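Local coordinates for CELL division control protein 6 (Pyrobaculum aerophilum, PDB 1FNN) that is thought to take part in regulating DNA replication as an ATP-binding AAA+ protein of the Cdc6/Cdc18 family, at residues A[96-101]-A[118-123]. Sequence-based numbering, arbitrary orientation.
Sequences RSLNIP and EHLRER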
# COMPACT_ATOMS: atom_id res chain seq x y z
N ARG A 96 -1.87 11.75 -27.40
CA ARG A 96 -3.04 10.89 -27.54
C ARG A 96 -4.16 11.32 -26.61
O ARG A 96 -5.33 11.42 -27.00
CB ARG A 96 -2.62 9.45 -27.25
CG ARG A 96 -3.65 8.40 -27.61
CD ARG A 96 -3.31 7.06 -26.99
NE ARG A 96 -4.16 6.70 -25.87
CZ ARG A 96 -4.47 7.35 -24.77
NH1 ARG A 96 -4.01 8.56 -24.47
NH2 ARG A 96 -5.28 6.80 -23.87
N SER A 97 -3.79 11.66 -25.36
CA SER A 97 -4.85 12.04 -24.41
C SER A 97 -5.48 13.36 -24.81
O SER A 97 -6.67 13.56 -24.62
CB SER A 97 -4.28 12.06 -22.98
OG SER A 97 -5.24 12.78 -22.17
N LEU A 98 -4.77 14.28 -25.46
CA LEU A 98 -5.25 15.57 -25.93
C LEU A 98 -5.67 15.60 -27.41
O LEU A 98 -6.02 16.66 -27.95
CB LEU A 98 -4.10 16.58 -25.74
CG LEU A 98 -4.12 17.61 -24.61
CD1 LEU A 98 -5.05 17.30 -23.46
CD2 LEU A 98 -2.73 17.98 -24.10
N ASN A 99 -5.72 14.45 -28.08
CA ASN A 99 -6.00 14.39 -29.49
C ASN A 99 -5.17 15.38 -30.30
O ASN A 99 -5.78 16.09 -31.10
CB ASN A 99 -7.49 14.78 -29.75
CG ASN A 99 -8.27 13.57 -29.22
OD1 ASN A 99 -8.03 12.53 -29.85
ND2 ASN A 99 -9.06 13.80 -28.20
N ILE A 100 -3.86 15.30 -30.21
CA ILE A 100 -3.00 16.19 -31.01
C ILE A 100 -2.42 15.28 -32.10
O ILE A 100 -1.69 14.35 -31.78
CB ILE A 100 -1.80 16.70 -30.20
CG1 ILE A 100 -2.25 17.65 -29.07
CG2 ILE A 100 -0.73 17.36 -31.08
CD1 ILE A 100 -1.07 17.93 -28.12
N PRO A 101 -2.75 15.55 -33.36
CA PRO A 101 -2.24 14.70 -34.44
C PRO A 101 -0.75 14.95 -34.62
O PRO A 101 -0.36 16.12 -34.67
CB PRO A 101 -3.03 15.16 -35.66
CG PRO A 101 -4.07 16.09 -35.17
CD PRO A 101 -3.59 16.65 -33.83
N GLU A 118 1.66 24.79 -28.94
CA GLU A 118 0.73 25.36 -29.94
C GLU A 118 -0.70 24.88 -29.75
O GLU A 118 -1.71 25.63 -29.71
CB GLU A 118 1.25 24.93 -31.33
CG GLU A 118 0.29 25.39 -32.44
CD GLU A 118 0.56 24.62 -33.72
OE1 GLU A 118 1.71 24.63 -34.21
OE2 GLU A 118 -0.37 23.98 -34.26
N HIS A 119 -0.84 23.56 -29.57
CA HIS A 119 -2.19 23.01 -29.37
C HIS A 119 -2.83 23.54 -28.10
O HIS A 119 -4.00 23.98 -28.13
CB HIS A 119 -2.16 21.48 -29.39
CG HIS A 119 -2.33 20.89 -30.76
ND1 HIS A 119 -3.54 20.40 -31.21
CD2 HIS A 119 -1.43 20.73 -31.78
CE1 HIS A 119 -3.38 19.95 -32.45
NE2 HIS A 119 -2.12 20.14 -32.81
N LEU A 120 -2.08 23.62 -26.98
CA LEU A 120 -2.67 24.14 -25.73
C LEU A 120 -3.15 25.57 -25.87
O LEU A 120 -4.22 26.01 -25.46
CB LEU A 120 -1.62 24.04 -24.60
CG LEU A 120 -1.26 22.64 -24.07
CD1 LEU A 120 -0.11 22.73 -23.07
CD2 LEU A 120 -2.48 21.95 -23.44
N ARG A 121 -2.32 26.37 -26.55
CA ARG A 121 -2.61 27.77 -26.83
C ARG A 121 -3.71 27.98 -27.86
O ARG A 121 -4.72 28.61 -27.54
CB ARG A 121 -1.34 28.47 -27.35
CG ARG A 121 -1.56 29.93 -27.72
CD ARG A 121 -0.25 30.60 -28.13
NE ARG A 121 -0.41 32.03 -27.95
CZ ARG A 121 0.49 32.92 -27.57
NH1 ARG A 121 1.74 32.58 -27.28
NH2 ARG A 121 0.11 34.19 -27.47
N GLU A 122 -3.58 27.36 -29.04
CA GLU A 122 -4.56 27.63 -30.10
C GLU A 122 -5.92 27.02 -29.89
O GLU A 122 -6.92 27.43 -30.48
CB GLU A 122 -3.96 27.14 -31.43
CG GLU A 122 -2.62 27.81 -31.74
CD GLU A 122 -2.63 29.32 -31.61
OE1 GLU A 122 -3.73 29.92 -31.58
OE2 GLU A 122 -1.54 29.94 -31.54
N ARG A 123 -5.97 25.95 -29.07
CA ARG A 123 -7.27 25.33 -28.78
C ARG A 123 -7.74 25.83 -27.41
O ARG A 123 -8.77 25.37 -26.95
CB ARG A 123 -7.15 23.81 -28.88
CG ARG A 123 -7.10 23.27 -30.31
CD ARG A 123 -6.57 21.85 -30.41
NE ARG A 123 -7.28 20.87 -29.60
CZ ARG A 123 -6.82 19.71 -29.18
NH1 ARG A 123 -7.62 18.93 -28.44
NH2 ARG A 123 -5.59 19.29 -29.45
O HOH W 1 -1.23 19.30 -35.33
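The carbonyl oxygen of Leu98 is gripped end-on by the guanidinium of Arg123, with NH1 at 2.8 Å and NH2 at 3.1 Å from Leu98 O. This oxygen lies in the turn where a Schellman motif, with Asn99 at positive phi as its C-prime residue, ends helix 87-97 of the AAA domain, and Arg123 directly follows helix 109-122. The bond from NH1 is the straighter of the two, and the acceptor sits almost in the guanidinium plane. NH2 also donates to His119 ND1 at 2.9 Å, tilted 23° from the imidazole plane, so the same nitrogen links the Leu98 carbonyl to the ring of His119, four residues before Arg123, and helps to set the rotation of that ring. An alanine in place of Arg123 would probably leave Leu98 O and His119 ND1 without these donors and the imidazole freer to turn. Ile100 lies over one face of the ring, its CG2 making a CH-pi contact 3.6 Å from the His119 centroid; chi1 of -68° puts CG1 beside the backbone N, which leaves the CG2 methyl anti to that N. Pro101 CD approaches His119 CE1 to 3.6 Å. Deeper in, Leu98 crosses Leu120 at about a right angle, their CD2 methyls 4.0 Å apart, and Leu98 also packs on Val77 of edge strand 75-80. At the far edge of the imidazole, a water in the ring plane hydrogen-bonds to His119 NE2 at 2.8 Å.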